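Local coordinates for polyketide synthase/nonribosomal peptide synthetase hybrid RzxB (Pseudomonas fluorescens, PDB 5IL6), which probably dehydrates beta-hydroxyacyl intermediates bound to a carrier protein during rhizoxin assembly, through its trans-AT polyketide synthase dehydratase domain, at residues S31-D36 with Q87-D92; I189-P194 with C243-Q248. All coordinates share one frame; numbering follows the deposited sequence.

Interaction 1 of 2, residues S31-D36 with Q87-D92; sequences SRFSGD and QPFSVD
V91 and F33 carry most of a contact that is built from apolar side chains, with no hydrogen bond running between S31-D36 and Q87-D92. Both methyls of V91 pack against F33 O, CG1 at 3.6 Å; CG1 also reaches S34 O, and CG2 turns to F33 CB at 3.9 Å. A further contact brings V91 CG2 to 4.0 Å from G35 N. CG1 is anti to the backbone N (chi1 175°) and CG2 anti to the carbonyl carbon, and both meet the 33-35 segment. An alanine in place of V91 would probably leave F33 CB and the carbonyls of F33 and S34 without these methyl contacts, opening a gap beside the turn.

The second apolar pair is aromatic, F33 CD2 meeting F89 CE2 at 4.0 Å. Both rings are buried, and each has a histidine neighbour, H18 beside F33 and H127 edge-to-face with F89. In this N-terminal hotdog-family region, the contact joins the end of strand 27-32 to the loop that leads from strand 77-85 to strand 98-105.

Polar bonds act within or beside the turn instead. D36 N makes a weak bond of 3.3 Å to S34 OG, and the carboxylate of E37 accepts from the backbone N of both S34 and G35. At the positive phi of G35 (98°), a CB would be jammed against the carbonyl O of S34 and would also lie close to V91 CB.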
loop_
_atom_site.group_PDB
_atom_site.type_symbol
_atom_site.label_atom_id
_atom_site.label_comp_id
_atom_site.label_asym_id
_atom_site.label_seq_id
_atom_site.Cartn_x
_atom_site.Cartn_y
_atom_site.Cartn_z
ATOM N N SER A 31 14.210 -0.894 10.075
ATOM C CA SER A 31 14.523 -1.785 8.968
ATOM C C SER A 31 15.620 -1.151 8.124
ATOM O O SER A 31 15.596 0.056 7.864
ATOM C CB SER A 31 13.289 -2.064 8.106
ATOM O OG SER A 31 12.194 -2.471 8.906
ATOM N N ARG A 32 16.589 -1.965 7.713
ATOM C CA ARG A 32 17.677 -1.515 6.853
ATOM C C ARG A 32 17.576 -2.254 5.529
ATOM O O ARG A 32 17.655 -3.487 5.495
ATOM C CB ARG A 32 19.041 -1.752 7.501
ATOM C CG ARG A 32 20.200 -1.201 6.673
ATOM C CD ARG A 32 21.528 -1.249 7.413
ATOM N NE ARG A 32 21.470 -0.559 8.703
ATOM C CZ ARG A 32 21.297 -1.155 9.880
ATOM N NH1 ARG A 32 21.164 -2.473 9.963
ATOM N NH2 ARG A 32 21.259 -0.427 10.989
ATOM N N PHE A 33 17.400 -1.505 4.449
ATOM C CA PHE A 33 17.254 -2.067 3.116
ATOM C C PHE A 33 18.533 -1.857 2.315
ATOM O O PHE A 33 19.226 -0.849 2.473
ATOM C CB PHE A 33 16.075 -1.426 2.380
ATOM C CG PHE A 33 14.766 -1.555 3.106
ATOM C CD1 PHE A 33 14.032 -2.726 3.034
ATOM C CD2 PHE A 33 14.272 -0.506 3.863
ATOM C CE1 PHE A 33 12.826 -2.848 3.703
ATOM C CE2 PHE A 33 13.069 -0.621 4.535
ATOM C CZ PHE A 33 12.344 -1.793 4.452
ATOM N N SER A 34 18.834 -2.824 1.447
ATOM C CA SER A 34 19.974 -2.720 0.547
ATOM C C SER A 34 19.628 -2.049 -0.773
ATOM O O SER A 34 20.533 -1.552 -1.457
ATOM C CB SER A 34 20.546 -4.112 0.257
ATOM O OG SER A 34 19.581 -4.932 -0.382
ATOM N N GLY A 35 18.349 -2.012 -1.141
ATOM C CA GLY A 35 17.915 -1.557 -2.440
ATOM C C GLY A 35 17.637 -2.672 -3.429
ATOM O O GLY A 35 16.984 -2.426 -4.450
ATOM N N ASP A 36 18.119 -3.888 -3.154
ATOM C CA ASP A 36 17.825 -5.047 -3.987
ATOM C C ASP A 36 16.473 -5.679 -3.679
ATOM O O ASP A 36 16.026 -6.541 -4.444
ATOM C CB ASP A 36 18.919 -6.105 -3.824
ATOM C CG ASP A 36 20.289 -5.594 -4.222
ATOM O OD1 ASP A 36 20.366 -4.741 -5.130
ATOM O OD2 ASP A 36 21.290 -6.051 -3.631
ATOM N N GLN A 87 7.615 12.348 1.447
ATOM C CA GLN A 87 8.655 12.154 0.455
ATOM C C GLN A 87 8.815 10.667 0.157
ATOM O O GLN A 87 8.623 9.832 1.040
ATOM C CB GLN A 87 9.981 12.716 0.958
ATOM C CG GLN A 87 9.832 13.843 1.955
ATOM C CD GLN A 87 11.071 14.702 2.043
ATOM O OE1 GLN A 87 12.194 14.215 1.918
ATOM N NE2 GLN A 87 10.871 15.996 2.254
ATOM N N PRO A 88 9.173 10.305 -1.069
ATOM C CA PRO A 88 9.488 8.904 -1.344
ATOM C C PRO A 88 10.791 8.520 -0.663
ATOM O O PRO A 88 11.663 9.360 -0.422
ATOM C CB PRO A 88 9.615 8.856 -2.874
ATOM C CG PRO A 88 9.120 10.196 -3.360
ATOM C CD PRO A 88 9.414 11.142 -2.249
ATOM N N PHE A 89 10.918 7.237 -0.343
ATOM C CA PHE A 89 12.110 6.723 0.314
ATOM C C PHE A 89 12.941 5.930 -0.685
ATOM O O PHE A 89 12.435 5.004 -1.329
ATOM C CB PHE A 89 11.761 5.842 1.512
ATOM C CG PHE A 89 12.960 5.173 2.122
ATOM C CD1 PHE A 89 13.783 5.864 2.994
ATOM C CD2 PHE A 89 13.277 3.861 1.805
ATOM C CE1 PHE A 89 14.896 5.255 3.550
ATOM C CE2 PHE A 89 14.387 3.247 2.357
ATOM C CZ PHE A 89 15.197 3.944 3.231
ATOM N N SER A 90 14.211 6.301 -0.810
ATOM C CA SER A 90 15.187 5.539 -1.569
ATOM C C SER A 90 16.408 5.298 -0.697
ATOM O O SER A 90 16.712 6.082 0.207
ATOM C CB SER A 90 15.602 6.260 -2.863
ATOM O OG SER A 90 14.519 6.343 -3.774
ATOM N N VAL A 91 17.094 4.195 -0.968
ATOM C CA VAL A 91 18.311 3.847 -0.245
ATOM C C VAL A 91 19.475 4.646 -0.812
ATOM O O VAL A 91 19.712 4.646 -2.026
ATOM C CB VAL A 91 18.581 2.338 -0.335
ATOM C CG1 VAL A 91 19.916 1.985 0.321
ATOM C CG2 VAL A 91 17.438 1.555 0.306
ATOM N N ASP A 92 20.203 5.335 0.063
ATOM C CA ASP A 92 21.420 6.025 -0.343
ATOM C C ASP A 92 22.430 5.960 0.793
ATOM O O ASP A 92 22.130 5.504 1.899
ATOM C CB ASP A 92 21.136 7.477 -0.753
ATOM C CG ASP A 92 20.498 8.295 0.356
ATOM O OD1 ASP A 92 20.883 8.123 1.532
ATOM O OD2 ASP A 92 19.619 9.128 0.047
#

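Interaction 2 of 2, residues I189-P194 with C243-Q248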
loop_
_atom_site.group_PDB
_atom_site.type_symbol
_atom_site.label_atom_id
_atom_site.label_comp_id
_atom_site.label_asym_id
_atom_site.label_seq_id
_atom_site.Cartn_x
_atom_site.Cartn_y
_atom_site.Cartn_z
ATOM N N ILE A 189 -5.477 -10.093 -9.149
ATOM C CA ILE A 189 -4.057 -9.960 -8.857
ATOM C C ILE A 189 -3.597 -11.215 -8.132
ATOM O O ILE A 189 -4.382 -11.885 -7.454
ATOM C CB ILE A 189 -3.762 -8.696 -8.018
ATOM C CG1 ILE A 189 -4.495 -8.759 -6.673
ATOM C CG2 ILE A 189 -4.171 -7.448 -8.788
ATOM C CD1 ILE A 189 -4.141 -7.633 -5.715
ATOM N N ALA A 190 -2.319 -11.546 -8.297
ATOM C CA ALA A 190 -1.746 -12.691 -7.606
ATOM C C ALA A 190 -0.232 -12.560 -7.618
ATOM O O ALA A 190 0.347 -12.019 -8.564
ATOM C CB ALA A 190 -2.173 -14.016 -8.248
ATOM N N LEU A 191 0.401 -13.096 -6.577
ATOM C CA LEU A 191 1.854 -13.071 -6.481
ATOM C C LEU A 191 2.493 -13.914 -7.577
ATOM O O LEU A 191 1.941 -14.926 -8.023
ATOM C CB LEU A 191 2.314 -13.582 -5.114
ATOM C CG LEU A 191 1.942 -12.756 -3.884
ATOM C CD1 LEU A 191 2.327 -13.505 -2.617
ATOM C CD2 LEU A 191 2.630 -11.401 -3.931
ATOM N N GLN A 192 3.671 -13.470 -8.023
ATOM C CA GLN A 192 4.434 -14.240 -8.999
ATOM C C GLN A 192 4.881 -15.572 -8.410
ATOM O O GLN A 192 4.872 -16.599 -9.099
ATOM C CB GLN A 192 5.641 -13.426 -9.465
ATOM C CG GLN A 192 6.422 -14.053 -10.605
ATOM C CD GLN A 192 7.682 -13.280 -10.936
ATOM O OE1 GLN A 192 8.272 -12.629 -10.072
ATOM N NE2 GLN A 192 8.099 -13.339 -12.196
ATOM N N ASP A 193 5.280 -15.573 -7.141
ATOM C CA ASP A 193 5.604 -16.799 -6.411
ATOM C C ASP A 193 4.682 -16.862 -5.202
ATOM O O ASP A 193 4.918 -16.158 -4.204
ATOM C CB ASP A 193 7.070 -16.822 -5.981
ATOM C CG ASP A 193 7.438 -18.088 -5.230
ATOM O OD1 ASP A 193 6.547 -18.934 -5.010
ATOM O OD2 ASP A 193 8.625 -18.245 -4.874
ATOM N N PRO A 194 3.623 -17.674 -5.233
ATOM C CA PRO A 194 2.701 -17.708 -4.086
ATOM C C PRO A 194 3.382 -17.994 -2.761
ATOM O O PRO A 194 2.953 -17.469 -1.725
ATOM C CB PRO A 194 1.719 -18.825 -4.462
ATOM C CG PRO A 194 1.779 -18.912 -5.944
ATOM C CD PRO A 194 3.177 -18.548 -6.332
ATOM N N CYS A 243 -4.681 -12.162 3.858
ATOM C CA CYS A 243 -4.983 -12.122 2.434
ATOM C C CYS A 243 -4.248 -13.237 1.707
ATOM O O CYS A 243 -3.031 -13.372 1.880
ATOM C CB CYS A 243 -4.588 -10.771 1.846
ATOM S SG CYS A 243 -5.452 -9.370 2.597
ATOM N N PRO A 244 -4.930 -14.061 0.894
ATOM C CA PRO A 244 -4.213 -15.110 0.153
ATOM C C PRO A 244 -3.305 -14.536 -0.924
ATOM O O PRO A 244 -3.233 -13.317 -1.106
ATOM C CB PRO A 244 -5.335 -15.960 -0.460
ATOM C CG PRO A 244 -6.612 -15.445 0.096
ATOM C CD PRO A 244 -6.377 -14.086 0.632
ATOM N N ALA A 245 -2.609 -15.414 -1.649
ATOM C CA ALA A 245 -1.700 -14.979 -2.702
ATOM C C ALA A 245 -2.421 -14.560 -3.976
ATOM O O ALA A 245 -1.776 -14.019 -4.879
ATOM C CB ALA A 245 -0.703 -16.095 -3.022
ATOM N N SER A 246 -3.726 -14.805 -4.076
ATOM C CA SER A 246 -4.533 -14.386 -5.215
ATOM C C SER A 246 -5.744 -13.624 -4.698
ATOM O O SER A 246 -6.377 -14.044 -3.726
ATOM C CB SER A 246 -4.982 -15.589 -6.055
ATOM O OG SER A 246 -5.797 -15.181 -7.141
ATOM N N LEU A 247 -6.063 -12.504 -5.345
ATOM C CA LEU A 247 -7.076 -11.595 -4.827
ATOM C C LEU A 247 -7.909 -11.011 -5.957
ATOM O O LEU A 247 -7.451 -10.889 -7.096
ATOM C CB LEU A 247 -6.438 -10.445 -4.039
ATOM C CG LEU A 247 -5.714 -10.817 -2.748
ATOM C CD1 LEU A 247 -4.925 -9.631 -2.224
ATOM C CD2 LEU A 247 -6.700 -11.301 -1.705
ATOM N N GLN A 248 -9.140 -10.644 -5.612
ATOM C CA GLN A 248 -9.982 -9.784 -6.429
ATOM C C GLN A 248 -10.026 -8.406 -5.787
ATOM O O GLN A 248 -10.085 -8.290 -4.559
ATOM C CB GLN A 248 -11.410 -10.326 -6.546
ATOM C CG GLN A 248 -11.549 -11.646 -7.266
ATOM C CD GLN A 248 -12.992 -12.100 -7.328
ATOM O OE1 GLN A 248 -13.694 -11.832 -8.301
ATOM N NE2 GLN A 248 -13.448 -12.779 -6.280
#
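I189 and L247 lie opposite one another as a hydrogen-bonded pair in an antiparallel beta ladder, part of the second hotdog-family region of this dehydratase, and their side chains cross obliquely on the face covered by helix 204-212. I189 CG1 occupies the crowded position between the backbone N and the carbonyl carbon (chi1 61°), where it meets L247 CB at 3.7 Å. The terminal methyls continue the contact, I189 CD1 approaching L247 CD1 at 4.1 Å. L206 of the helix touches both residues, so the pair is enclosed between sheet and helix.

The next pair, A190 with S246, is non-hydrogen-bonded and points to the other face. Its backbones draw in to a CA-CA distance of 4.0 Å, and A190 CB and S246 CB are 3.9 Å apart. S246 OG, anti to its own backbone N, is hydrogen-bonded to D270 OD1 beyond the ladder.

Beyond the strand ends, A245 CB packs against two residues of the 191-194 loop. It touches P194 CB at 3.9 Å and L191 CD1 at 4.0 Å; L191 also packs on L206, bringing the loop to the same helix.

Two bonds join I189 and L247 through both backbone N-H groups and carbonyls. The ladder ends with A245 O, which receives L191 N at 2.9 Å almost along the C=O axis, while A190 CA adds a CA-H...O contact to that oxygen.

In the fold
From the N terminus, strand 27-32 runs into the turn at the start of interaction 1, and the chain then passes through helix 53-67 and strand 77-85 before 87-92 returns to close a loop of 50 intervening residues. Interaction 2 begins at the end of strand 184-190; helix 204-212 and strand 230-239 follow before strand 246-254 completes its 48-residue loop. Interaction 1 closes before interaction 2 opens, so the loops neither nest nor cross. One contact ties the loop after strand 27-32 to the loop between strands 77-85 and 98-105, the other pairs neighbouring strands in the second hotdog-family region. Their centres are 25 Å apart, and their nearest atoms about 11 Å, without touching.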